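Local coordinates for protein aspartate aminotransferase (PDB 1O4S) that catalyses the pyridoxal-phosphate-dependent, reversible transfer of an amino group from L-aspartate to 2-oxoglutarate, giving oxaloacetate and L-glutamate, as a homodimer, at residues F327-V333 with G362-F368; R78-R84 with P101-V106; K111-F115 with W135-Q141. The contacts are given in a common frame with arbitrary orientation. Residues are numbered along the deposited sequence.

Contacts 1 and 3 line one active site. In contact 3 the backbone N of Lys-111 donates to the cofactor phosphate, and Trp-135 lies over the cofactor ring. Contact 1 carries Arg-365, which probably binds L-aspartate, and the Tyr-328 side chain, about 4 Å from the cofactor (nearest atoms). Both reach one sulfate ion. Contacts 1 and 3 have centres about 21 Å apart and nearest atoms about 5 Å apart. Contact 2, away from that site, ties helix 81-95 to edge strand 104-107, which helix 109-121 follows. The Val-106 side chain is about 11 Å from the cofactor (nearest atoms). Centres of contacts 2 and 3 are about 21 Å apart, those of contacts 1 and 2 about 36 Å.

Contact 1. Residues F327-V333 with G362-F368; sequences FYLFFKV and GFVRLSF. With SO4 (sulfate ion), chain K.
Strands 328-332 and 363-367 pair antiparallel in a four-stranded mixed sheet. Their axes approach to 4.6 Å, with 154° between N-to-C directions. Leu-329/Leu-366 and Phe-331/Val-364 are hydrogen-bonded pairs, each with two N-to-O bonds of 2.9 Å. Tyr-328/Ser-367, Phe-330/Arg-365 and Lys-332/Phe-363 are non-hydrogen-bonded pairs. Phe-368 N to Phe-327 O (2.9 Å) and Val-333 N to Gly-362 O (3.1 Å) extend the ladder.

Phe-363 (chi1 m) buries the most surface. Phe-363 CB sits over the ring of Phe-330 (chi1 t), 3.4 Å from Phe-330 CE1. The ring planes are within 4° but offset so far that they hardly overlap, centroids 5.2 Å apart. Lys-332 CD packs on the Phe-363 ring, 3.4 Å from CZ. On the other face, Val-364 CG1 lies over the Phe-331 ring, 3.8 Å from CZ.

Arg-365 (chi1 t, chi2 t, chi3 p) probably binds L-aspartate. Arg-365 NH1 and NH2 hydrogen-bond sulfate O1 (2.9 Å) and O3 (3.0 Å); Asn-185 also bonds NH1. The sulfate, probably from the crystallisation liquor, may mark a substrate carboxylate site. Tyr-328 CD1 lies over the guanidinium, 3.4 Å from Arg-365 NE.

Strand 350-354 flanks strand 363-367. Helix 296-315 packs on Leu-329 and Phe-368, helix 337-348 on Val-333 and Val-364.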
loop_
_atom_site.group_PDB
_atom_site.type_symbol
_atom_site.label_atom_id
_atom_site.label_comp_id
_atom_site.label_asym_id
_atom_site.label_seq_id
_atom_site.Cartn_x
_atom_site.Cartn_y
_atom_site.Cartn_z
ATOM N N PHE B 327 -14.357 -9.505 -18.062
ATOM C CA PHE B 327 -15.334 -10.556 -17.821
ATOM C C PHE B 327 -16.632 -10.022 -17.280
ATOM O O PHE B 327 -17.312 -10.669 -16.468
ATOM C CB PHE B 327 -14.768 -11.691 -16.972
ATOM C CG PHE B 327 -13.995 -11.256 -15.755
ATOM C CD1 PHE B 327 -14.645 -10.877 -14.586
ATOM C CD2 PHE B 327 -12.605 -11.273 -15.766
ATOM C CE1 PHE B 327 -13.913 -10.493 -13.462
ATOM C CE2 PHE B 327 -11.888 -10.900 -14.650
ATOM C CZ PHE B 327 -12.537 -10.510 -13.506
ATOM N N TYR B 328 -16.991 -8.849 -17.812
ATOM C CA TYR B 328 -18.239 -8.146 -17.508
ATOM C C TYR B 328 -19.147 -7.962 -18.735
ATOM O O TYR B 328 -18.706 -7.888 -19.905
ATOM C CB TYR B 328 -17.944 -6.778 -16.909
ATOM C CG TYR B 328 -16.859 -6.834 -15.890
ATOM C CD1 TYR B 328 -17.098 -7.398 -14.649
ATOM C CD2 TYR B 328 -15.569 -6.407 -16.194
ATOM C CE1 TYR B 328 -16.102 -7.496 -13.720
ATOM C CE2 TYR B 328 -14.563 -6.490 -15.265
ATOM C CZ TYR B 328 -14.836 -7.050 -14.015
ATOM O OH TYR B 328 -13.869 -7.127 -13.024
ATOM N N LEU B 329 -20.435 -7.911 -18.436
ATOM C CA LEU B 329 -21.444 -7.588 -19.402
ATOM C C LEU B 329 -22.336 -6.515 -18.750
ATOM O O LEU B 329 -22.878 -6.715 -17.655
ATOM C CB LEU B 329 -22.218 -8.852 -19.797
ATOM C CG LEU B 329 -23.044 -8.662 -21.067
ATOM C CD1 LEU B 329 -23.066 -9.917 -21.929
ATOM C CD2 LEU B 329 -24.450 -8.226 -20.723
ATOM N N PHE B 330 -22.461 -5.369 -19.421
ATOM C CA PHE B 330 -23.179 -4.222 -18.872
ATOM C C PHE B 330 -24.508 -4.046 -19.634
ATOM O O PHE B 330 -24.540 -3.456 -20.715
ATOM C CB PHE B 330 -22.280 -2.990 -18.997
ATOM C CG PHE B 330 -22.584 -1.885 -18.009
ATOM C CD1 PHE B 330 -22.830 -0.600 -18.452
ATOM C CD2 PHE B 330 -22.567 -2.126 -16.640
ATOM C CE1 PHE B 330 -23.091 0.410 -17.552
ATOM C CE2 PHE B 330 -22.813 -1.134 -15.744
ATOM C CZ PHE B 330 -23.077 0.140 -16.188
ATOM N N PHE B 331 -25.599 -4.561 -19.091
ATOM C CA PHE B 331 -26.855 -4.529 -19.852
ATOM C C PHE B 331 -27.875 -3.526 -19.338
ATOM O O PHE B 331 -27.745 -3.012 -18.241
ATOM C CB PHE B 331 -27.448 -5.933 -20.067
ATOM C CG PHE B 331 -27.958 -6.636 -18.814
ATOM C CD1 PHE B 331 -27.135 -7.511 -18.102
ATOM C CD2 PHE B 331 -29.286 -6.518 -18.426
ATOM C CE1 PHE B 331 -27.625 -8.224 -16.988
ATOM C CE2 PHE B 331 -29.785 -7.212 -17.306
ATOM C CZ PHE B 331 -28.954 -8.076 -16.591
ATOM N N LYS B 332 -28.863 -3.241 -20.182
ATOM C CA LYS B 332 -29.850 -2.192 -19.945
ATOM C C LYS B 332 -31.056 -2.777 -19.211
ATOM O O LYS B 332 -31.577 -3.840 -19.574
ATOM C CB LYS B 332 -30.262 -1.587 -21.286
ATOM C CG LYS B 332 -31.116 -0.314 -21.220
ATOM C CD LYS B 332 -30.311 0.983 -21.376
ATOM C CE LYS B 332 -31.214 2.218 -21.179
ATOM N NZ LYS B 332 -31.353 2.603 -19.727
ATOM N N VAL B 333 -31.458 -2.100 -18.146
ATOM C CA VAL B 333 -32.628 -2.482 -17.369
ATOM C C VAL B 333 -33.677 -1.360 -17.419
ATOM O O VAL B 333 -33.342 -0.192 -17.621
ATOM C CB VAL B 333 -32.244 -2.834 -15.889
ATOM C CG1 VAL B 333 -31.364 -4.077 -15.843
ATOM C CG2 VAL B 333 -31.566 -1.661 -15.170
ATOM N N GLY B 362 -29.506 2.966 -14.993
ATOM C CA GLY B 362 -30.300 2.250 -15.967
ATOM C C GLY B 362 -29.586 1.078 -16.611
ATOM O O GLY B 362 -30.029 0.566 -17.636
ATOM N N PHE B 363 -28.478 0.662 -16.008
ATOM C CA PHE B 363 -27.694 -0.479 -16.468
ATOM C C PHE B 363 -27.350 -1.331 -15.266
ATOM O O PHE B 363 -27.428 -0.889 -14.121
ATOM C CB PHE B 363 -26.401 -0.019 -17.141
ATOM C CG PHE B 363 -26.590 0.528 -18.534
ATOM C CD1 PHE B 363 -26.872 1.888 -18.738
ATOM C CD2 PHE B 363 -26.463 -0.306 -19.640
ATOM C CE1 PHE B 363 -27.032 2.406 -20.030
ATOM C CE2 PHE B 363 -26.620 0.193 -20.938
ATOM C CZ PHE B 363 -26.917 1.551 -21.142
ATOM N N VAL B 364 -26.957 -2.558 -15.533
ATOM C CA VAL B 364 -26.504 -3.492 -14.485
ATOM C C VAL B 364 -25.244 -4.230 -15.018
ATOM O O VAL B 364 -25.112 -4.419 -16.230
ATOM C CB VAL B 364 -27.732 -4.355 -14.086
ATOM C CG1 VAL B 364 -27.444 -5.770 -13.975
ATOM C CG2 VAL B 364 -28.417 -3.791 -12.835
ATOM N N ARG B 365 -24.299 -4.569 -14.126
ATOM C CA ARG B 365 -23.089 -5.310 -14.491
ATOM C C ARG B 365 -23.171 -6.742 -14.002
ATOM O O ARG B 365 -23.364 -6.989 -12.819
ATOM C CB ARG B 365 -21.823 -4.675 -13.907
ATOM C CG ARG B 365 -20.562 -5.227 -14.507
ATOM C CD ARG B 365 -19.323 -4.827 -13.797
ATOM N NE ARG B 365 -19.127 -5.564 -12.557
ATOM C CZ ARG B 365 -18.104 -5.348 -11.745
ATOM N NH1 ARG B 365 -17.198 -4.432 -12.057
ATOM N NH2 ARG B 365 -17.992 -6.050 -10.620
ATOM N N LEU B 366 -23.023 -7.659 -14.955
ATOM C CA LEU B 366 -22.959 -9.085 -14.717
ATOM C C LEU B 366 -21.506 -9.580 -14.953
ATOM O O LEU B 366 -20.854 -9.278 -15.951
ATOM C CB LEU B 366 -24.004 -9.783 -15.610
ATOM C CG LEU B 366 -24.078 -11.313 -15.615
ATOM C CD1 LEU B 366 -25.409 -11.770 -16.154
ATOM C CD2 LEU B 366 -22.916 -11.952 -16.422
ATOM N N SER B 367 -20.974 -10.311 -13.993
ATOM C CA SER B 367 -19.655 -10.911 -14.147
ATOM C C SER B 367 -19.837 -12.339 -14.541
ATOM O O SER B 367 -20.719 -13.035 -14.005
ATOM C CB SER B 367 -18.853 -10.874 -12.831
ATOM O OG SER B 367 -18.729 -9.538 -12.416
ATOM N N PHE B 368 -19.017 -12.795 -15.470
ATOM C CA PHE B 368 -19.077 -14.199 -15.830
ATOM C C PHE B 368 -17.803 -14.969 -15.407
ATOM O O PHE B 368 -17.243 -15.793 -16.158
ATOM C CB PHE B 368 -19.481 -14.397 -17.292
ATOM C CG PHE B 368 -18.739 -13.559 -18.277
ATOM C CD1 PHE B 368 -17.535 -13.997 -18.820
ATOM C CD2 PHE B 368 -19.277 -12.345 -18.715
ATOM C CE1 PHE B 368 -16.884 -13.253 -19.775
ATOM C CE2 PHE B 368 -18.626 -11.595 -19.654
ATOM C CZ PHE B 368 -17.420 -12.055 -20.189
HETATM S S SO4 K . -15.033 -4.341 -9.102
HETATM O O1 SO4 K . -14.749 -4.469 -10.539
HETATM O O2 SO4 K . -15.559 -2.987 -8.897
HETATM O O3 SO4 K . -15.958 -5.364 -8.559
HETATM O O4 SO4 K . -13.775 -4.545 -8.406
#

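Contact 2. Residues R78-R84 with P101-V106; sequences RGIYELR and PDQVVV
One carboxylate oxygen, Asp-102 OD2, serves two arginines and a water. This salt-bridge network joins the loop and first turn of helix 81-95 to the 3-10 segment leading into strand 104-107, the edge strand of the seven-stranded sheet of the PLP-dependent aminotransferase fold. Arg-78 NH1 lies 3.2 Å from Asp-102 OD2. Arg-84 NH2 lies 3.3 Å from Asp-102 OD2, and its hydrogen bond there is weak. Asp-76 makes a further salt bridge with Arg-78 NE.

The segment 78-84 begins as a loop. Ile-80 is the N-cap, and the helix starts at Tyr-81. The segment 101-106 has a 3-10 turn at 101-103, then the strand. The closest CA pairs are Arg-78 with Val-105 (4.8 Å), Gly-79 with Val-106 (5.0 Å) and Arg-84 with Pro-101 (5.0 Å). Val-106 N donates to Arg-78 O at 2.8 Å, the backbone bond between the segments. Gly-79 has phi 112° and psi 150°. A CB there would hit the preceding carbonyl oxygen and also Val-106 CG2.

Arg-84 (chi1 m, chi2 t, chi3 m) buries the most surface here, and its CA-to-CB bond points toward segment 101-106. Arg-84 CG touches Val-104 CG1 and Val-106 CG2, both at 3.9 Å. Leu-83 CD2 meets Val-106 CG1 at 3.9 Å. Tyr-81 (chi1 t) places CE1 3.7 Å from Pro-101 CB. Val-105 packs on helix 262-275.

The Arg-84 guanidinium ties the parts together. Arg-84 NH2 makes a weak hydrogen bond to Pro-101 O at 2.9 Å, and Arg-84 NE donates to Gly-79 O at 3.0 Å. The water accepts weakly from Arg-84 NH1 at 3.4 Å and donates to Asp-102 OD2 at 2.6 Å.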
loop_
_atom_site.group_PDB
_atom_site.type_symbol
_atom_site.label_atom_id
_atom_site.label_comp_id
_atom_site.label_asym_id
_atom_site.label_seq_id
_atom_site.Cartn_x
_atom_site.Cartn_y
_atom_site.Cartn_z
ATOM N N ARG B 78 11.101 -0.122 -5.296
ATOM C CA ARG B 78 10.473 -0.178 -6.619
ATOM C C ARG B 78 10.266 -1.572 -7.125
ATOM O O ARG B 78 9.718 -1.712 -8.197
ATOM C CB ARG B 78 11.230 0.619 -7.708
ATOM C CG ARG B 78 12.641 0.863 -7.425
ATOM C CD ARG B 78 13.472 1.667 -8.350
ATOM N NE ARG B 78 14.838 1.240 -8.042
ATOM C CZ ARG B 78 15.901 1.464 -8.769
ATOM N NH1 ARG B 78 15.834 2.194 -9.887
ATOM N NH2 ARG B 78 17.055 0.970 -8.340
ATOM N N GLY B 79 10.735 -2.577 -6.383
ATOM C CA GLY B 79 10.641 -3.968 -6.765
ATOM C C GLY B 79 12.016 -4.534 -7.068
ATOM O O GLY B 79 12.920 -3.781 -7.500
ATOM N N ILE B 80 12.194 -5.832 -6.834
ATOM C CA ILE B 80 13.487 -6.471 -7.102
ATOM C C ILE B 80 13.831 -6.311 -8.574
ATOM O O ILE B 80 12.947 -6.413 -9.423
ATOM C CB ILE B 80 13.505 -7.990 -6.719
ATOM C CG1 ILE B 80 12.455 -8.781 -7.491
ATOM C CG2 ILE B 80 13.334 -8.193 -5.180
ATOM C CD1 ILE B 80 12.499 -10.269 -7.234
ATOM N N TYR B 81 15.106 -6.087 -8.869
ATOM C CA TYR B 81 15.586 -5.816 -10.218
ATOM C C TYR B 81 15.109 -6.837 -11.218
ATOM O O TYR B 81 14.700 -6.497 -12.317
ATOM C CB TYR B 81 17.130 -5.836 -10.265
ATOM C CG TYR B 81 17.657 -5.508 -11.624
ATOM C CD1 TYR B 81 17.650 -4.203 -12.079
ATOM C CD2 TYR B 81 18.147 -6.506 -12.471
ATOM C CE1 TYR B 81 18.113 -3.880 -13.346
ATOM C CE2 TYR B 81 18.609 -6.203 -13.735
ATOM C CZ TYR B 81 18.601 -4.872 -14.167
ATOM O OH TYR B 81 19.076 -4.536 -15.426
ATOM N N GLU B 82 15.173 -8.098 -10.821
ATOM C CA GLU B 82 14.836 -9.219 -11.700
ATOM C C GLU B 82 13.363 -9.195 -12.159
ATOM O O GLU B 82 13.053 -9.493 -13.334
ATOM C CB GLU B 82 15.192 -10.531 -10.990
ATOM C CG GLU B 82 16.724 -10.770 -10.874
ATOM C CD GLU B 82 17.479 -10.046 -9.705
ATOM O OE1 GLU B 82 16.863 -9.426 -8.761
ATOM O OE2 GLU B 82 18.762 -10.105 -9.740
ATOM N N LEU B 83 12.473 -8.770 -11.260
ATOM C CA LEU B 83 11.058 -8.646 -11.592
ATOM C C LEU B 83 10.858 -7.438 -12.531
ATOM O O LEU B 83 10.189 -7.533 -13.542
ATOM C CB LEU B 83 10.183 -8.552 -10.336
ATOM C CG LEU B 83 8.680 -8.376 -10.499
ATOM C CD1 LEU B 83 8.097 -9.421 -11.491
ATOM C CD2 LEU B 83 7.925 -8.394 -9.177
ATOM N N ARG B 84 11.503 -6.325 -12.219
ATOM C CA ARG B 84 11.389 -5.163 -13.076
ATOM C C ARG B 84 11.930 -5.428 -14.476
ATOM O O ARG B 84 11.297 -5.046 -15.461
ATOM C CB ARG B 84 12.075 -3.979 -12.431
ATOM C CG ARG B 84 11.264 -3.426 -11.278
ATOM C CD ARG B 84 11.790 -2.106 -10.766
ATOM N NE ARG B 84 13.064 -2.282 -10.063
ATOM C CZ ARG B 84 14.248 -1.886 -10.492
ATOM N NH1 ARG B 84 15.314 -2.117 -9.746
ATOM N NH2 ARG B 84 14.388 -1.283 -11.652
ATOM N N PRO B 101 14.565 -1.498 -17.057
ATOM C CA PRO B 101 14.004 -1.887 -15.748
ATOM C C PRO B 101 13.745 -0.671 -14.832
ATOM O O PRO B 101 12.848 -0.701 -13.987
ATOM C CB PRO B 101 15.092 -2.784 -15.146
ATOM C CG PRO B 101 15.969 -3.183 -16.298
ATOM C CD PRO B 101 15.889 -2.104 -17.288
ATOM N N ASP B 102 14.528 0.392 -15.027
ATOM C CA ASP B 102 14.347 1.649 -14.293
ATOM C C ASP B 102 13.104 2.458 -14.729
ATOM O O ASP B 102 12.802 3.485 -14.125
ATOM C CB ASP B 102 15.624 2.493 -14.373
ATOM C CG ASP B 102 16.792 1.874 -13.559
ATOM O OD1 ASP B 102 17.967 2.300 -13.809
ATOM O OD2 ASP B 102 16.642 0.927 -12.687
ATOM N N GLN B 103 12.370 1.982 -15.739
ATOM C CA GLN B 103 11.088 2.578 -16.124
ATOM C C GLN B 103 9.885 1.928 -15.436
ATOM O O GLN B 103 8.773 2.362 -15.631
ATOM C CB GLN B 103 10.891 2.459 -17.636
ATOM C CG GLN B 103 11.770 3.377 -18.434
ATOM C CD GLN B 103 11.533 3.271 -19.933
ATOM O OE1 GLN B 103 12.295 2.609 -20.623
ATOM N NE2 GLN B 103 10.471 3.903 -20.430
ATOM N N VAL B 104 10.134 0.866 -14.673
ATOM C CA VAL B 104 9.104 0.013 -14.064
ATOM C C VAL B 104 9.105 0.206 -12.553
ATOM O O VAL B 104 10.150 0.250 -11.919
ATOM C CB VAL B 104 9.368 -1.492 -14.348
ATOM C CG1 VAL B 104 8.297 -2.427 -13.642
ATOM C CG2 VAL B 104 9.459 -1.760 -15.859
ATOM N N VAL B 105 7.921 0.305 -11.961
ATOM C CA VAL B 105 7.787 0.258 -10.517
ATOM C C VAL B 105 6.749 -0.809 -10.208
ATOM O O VAL B 105 5.665 -0.813 -10.770
ATOM C CB VAL B 105 7.311 1.610 -9.902
ATOM C CG1 VAL B 105 7.407 1.569 -8.422
ATOM C CG2 VAL B 105 8.140 2.776 -10.450
ATOM N N VAL B 106 7.093 -1.679 -9.289
ATOM C CA VAL B 106 6.246 -2.772 -8.874
ATOM C C VAL B 106 5.476 -2.271 -7.655
ATOM O O VAL B 106 6.055 -1.687 -6.751
ATOM C CB VAL B 106 7.109 -4.006 -8.542
ATOM C CG1 VAL B 106 6.253 -5.113 -7.891
ATOM C CG2 VAL B 106 7.817 -4.492 -9.817
HETATM O O HOH W 1 17.985 -0.449 -10.934
#

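Contact 3. Residues K111-F115 with W135-Q141; sequences KQALF and WVSYIPQ. With PLP (pyridoxal-5'-phosphate), chain M; SO4 (sulfate ion), chain K.
In the PLP-dependent aminotransferase fold (fold type I), helix 109-121 meets the turn and helix start at 135-141 beside the cofactor. Trp-135 to Tyr-138 form a type I beta turn, and helix 138-144 follows. The nearest CA pairs are Lys-111 with Ser-137 (8.1 Å) and Phe-115 with Gln-141 (5.7 Å).

Two polar bonds cross. Lys-111, t at chi1 and chi2, then bends at chi3 (-103°), and Lys-111 NZ donates to Ser-137 OG at 3.0 Å. Gln-141 (chi1 m, chi2 t) makes a weak bond from NE2 to Lys-111 O at 2.9 Å. Lys-111 NZ also hydrogen-bonds Ser-273 O, and Gln-141 NE2 His-274 O, both of the second subunit, so the contact borders the dimer interface.

The apolar packing centres on Leu-114 (chi1 m). Leu-114 CD1 lies 3.9 Å from Trp-135 CZ3 and 3.7 Å from Tyr-138 CE1. Lys-111 CE is 3.7 Å from Trp-135 CH2.

Ligand contacts follow. Trp-135 (chi1 t) lies face-on over PLP N1, Trp-135 CZ3 to N1 3.6 Å. Trp-135 NE1 bonds sulfate O2 weakly at 3.2 Å. Trp-135 probably binds L-aspartate. Tyr-138 OH bonds Asp-213. At the phosphate, Lys-111 N donates to PLP O3P at 3.0 Å.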
loop_
_atom_site.group_PDB
_atom_site.type_symbol
_atom_site.label_atom_id
_atom_site.label_comp_id
_atom_site.label_asym_id
_atom_site.label_seq_id
_atom_site.Cartn_x
_atom_site.Cartn_y
_atom_site.Cartn_z
ATOM N N LYS B 111 -3.978 -1.274 -8.561
ATOM C CA LYS B 111 -4.633 -0.223 -7.811
ATOM C C LYS B 111 -3.631 0.793 -7.221
ATOM O O LYS B 111 -3.845 1.993 -7.326
ATOM C CB LYS B 111 -5.541 -0.789 -6.747
ATOM C CG LYS B 111 -6.449 0.258 -6.160
ATOM C CD LYS B 111 -7.360 -0.289 -5.059
ATOM C CE LYS B 111 -8.748 -0.498 -5.560
ATOM N NZ LYS B 111 -9.786 -0.606 -4.472
ATOM N N GLN B 112 -2.555 0.320 -6.604
ATOM C CA GLN B 112 -1.549 1.212 -6.090
ATOM C C GLN B 112 -0.729 1.829 -7.222
ATOM O O GLN B 112 -0.277 2.952 -7.077
ATOM C CB GLN B 112 -0.650 0.507 -5.047
ATOM C CG GLN B 112 0.271 1.503 -4.288
ATOM C CD GLN B 112 1.315 0.858 -3.368
ATOM O OE1 GLN B 112 1.684 -0.315 -3.520
ATOM N NE2 GLN B 112 1.793 1.642 -2.405
ATOM N N ALA B 113 -0.566 1.161 -8.363
ATOM C CA ALA B 113 0.095 1.810 -9.484
ATOM C C ALA B 113 -0.700 3.029 -9.898
ATOM O O ALA B 113 -0.114 4.095 -10.146
ATOM C CB ALA B 113 0.279 0.897 -10.627
ATOM N N LEU B 114 -2.027 2.899 -9.945
ATOM C CA LEU B 114 -2.902 4.011 -10.284
ATOM C C LEU B 114 -2.773 5.138 -9.242
ATOM O O LEU B 114 -2.563 6.276 -9.578
ATOM C CB LEU B 114 -4.357 3.526 -10.405
ATOM C CG LEU B 114 -4.693 2.634 -11.633
ATOM C CD1 LEU B 114 -5.818 1.560 -11.410
ATOM C CD2 LEU B 114 -5.050 3.533 -12.878
ATOM N N PHE B 115 -2.896 4.807 -7.964
ATOM C CA PHE B 115 -2.818 5.803 -6.925
ATOM C C PHE B 115 -1.484 6.565 -6.963
ATOM O O PHE B 115 -1.456 7.804 -6.877
ATOM C CB PHE B 115 -3.015 5.153 -5.560
ATOM C CG PHE B 115 -2.922 6.120 -4.432
ATOM C CD1 PHE B 115 -1.883 6.053 -3.523
ATOM C CD2 PHE B 115 -3.874 7.119 -4.282
ATOM C CE1 PHE B 115 -1.771 6.985 -2.480
ATOM C CE2 PHE B 115 -3.750 8.056 -3.242
ATOM C CZ PHE B 115 -2.703 7.962 -2.335
ATOM N N TRP B 135 -14.938 2.559 -13.600
ATOM C CA TRP B 135 -14.604 1.735 -12.434
ATOM C C TRP B 135 -14.612 2.561 -11.123
ATOM O O TRP B 135 -14.233 3.733 -11.086
ATOM C CB TRP B 135 -13.240 1.057 -12.632
ATOM C CG TRP B 135 -12.867 0.112 -11.545
ATOM C CD1 TRP B 135 -13.638 -0.906 -11.022
ATOM C CD2 TRP B 135 -11.616 0.057 -10.851
ATOM N NE1 TRP B 135 -12.935 -1.568 -10.043
ATOM C CE2 TRP B 135 -11.689 -1.008 -9.924
ATOM C CE3 TRP B 135 -10.431 0.798 -10.916
ATOM C CZ2 TRP B 135 -10.622 -1.348 -9.070
ATOM C CZ3 TRP B 135 -9.344 0.446 -10.038
ATOM C CH2 TRP B 135 -9.459 -0.613 -9.152
ATOM N N VAL B 136 -15.032 1.908 -10.052
ATOM C CA VAL B 136 -15.340 2.585 -8.801
ATOM C C VAL B 136 -14.194 3.248 -8.046
ATOM O O VAL B 136 -14.460 4.057 -7.163
ATOM C CB VAL B 136 -16.086 1.647 -7.830
ATOM C CG1 VAL B 136 -17.423 1.258 -8.409
ATOM C CG2 VAL B 136 -15.258 0.391 -7.513
ATOM N N SER B 137 -12.944 2.949 -8.374
ATOM C CA SER B 137 -11.840 3.385 -7.509
ATOM C C SER B 137 -11.079 4.592 -8.020
ATOM O O SER B 137 -10.384 5.273 -7.267
ATOM C CB SER B 137 -10.858 2.216 -7.262
ATOM O OG SER B 137 -11.150 1.569 -6.020
ATOM N N TYR B 138 -11.213 4.875 -9.307
ATOM C CA TYR B 138 -10.438 5.933 -9.924
ATOM C C TYR B 138 -10.689 7.307 -9.275
ATOM O O TYR B 138 -9.742 8.073 -8.989
ATOM C CB TYR B 138 -10.775 6.022 -11.417
ATOM C CG TYR B 138 -10.371 4.857 -12.294
ATOM C CD1 TYR B 138 -9.155 4.188 -12.116
ATOM C CD2 TYR B 138 -11.192 4.454 -13.349
ATOM C CE1 TYR B 138 -8.790 3.161 -12.962
ATOM C CE2 TYR B 138 -10.842 3.430 -14.184
ATOM C CZ TYR B 138 -9.634 2.792 -14.010
ATOM O OH TYR B 138 -9.289 1.773 -14.872
ATOM N N ILE B 139 -11.963 7.631 -9.097
ATOM C CA ILE B 139 -12.355 8.926 -8.618
ATOM C C ILE B 139 -11.919 9.093 -7.151
ATOM O O ILE B 139 -11.310 10.094 -6.818
ATOM C CB ILE B 139 -13.887 9.155 -8.869
ATOM C CG1 ILE B 139 -14.086 9.403 -10.378
ATOM C CG2 ILE B 139 -14.427 10.323 -8.026
ATOM C CD1 ILE B 139 -15.539 9.496 -10.853
ATOM N N PRO B 140 -12.223 8.133 -6.284
ATOM C CA PRO B 140 -11.653 8.150 -4.939
ATOM C C PRO B 140 -10.152 8.446 -4.942
ATOM O O PRO B 140 -9.745 9.304 -4.177
ATOM C CB PRO B 140 -11.974 6.755 -4.431
ATOM C CG PRO B 140 -13.355 6.517 -5.039
ATOM C CD PRO B 140 -13.176 7.016 -6.443
ATOM N N GLN B 141 -9.387 7.821 -5.834
ATOM C CA GLN B 141 -7.923 7.983 -5.862
ATOM C C GLN B 141 -7.527 9.384 -6.276
ATOM O O GLN B 141 -6.650 10.020 -5.657
ATOM C CB GLN B 141 -7.277 6.965 -6.794
ATOM C CG GLN B 141 -7.360 5.531 -6.322
ATOM C CD GLN B 141 -6.715 4.557 -7.284
ATOM O OE1 GLN B 141 -6.592 4.857 -8.466
ATOM N NE2 GLN B 141 -6.303 3.397 -6.786
HETATM N N1 PLP M . -8.540 -1.549 -12.911
HETATM C C2 PLP M . -9.748 -2.188 -13.109
HETATM C C2A PLP M . -10.730 -1.464 -13.983
HETATM C C3 PLP M . -10.032 -3.416 -12.492
HETATM O O3 PLP M . -11.107 -3.972 -12.687
HETATM C C4 PLP M . -9.056 -4.047 -11.703
HETATM C C4A PLP M . -9.357 -5.411 -11.045
HETATM C C5 PLP M . -7.826 -3.362 -11.549
HETATM C C6 PLP M . -7.598 -2.126 -12.151
HETATM C C5A PLP M . -6.636 -3.847 -10.749
HETATM O O4P PLP M . -6.723 -4.454 -9.471
HETATM P P PLP M . -5.435 -5.025 -8.712
HETATM O O1P PLP M . -6.006 -6.243 -8.085
HETATM O O2P PLP M . -4.347 -5.273 -9.674
HETATM O O3P PLP M . -5.213 -3.927 -7.747
HETATM S S SO4 K . -15.033 -4.341 -9.102
HETATM O O1 SO4 K . -14.749 -4.469 -10.539
HETATM O O2 SO4 K . -15.559 -2.987 -8.897
HETATM O O3 SO4 K . -15.958 -5.364 -8.559
HETATM O O4 SO4 K . -13.775 -4.545 -8.406
#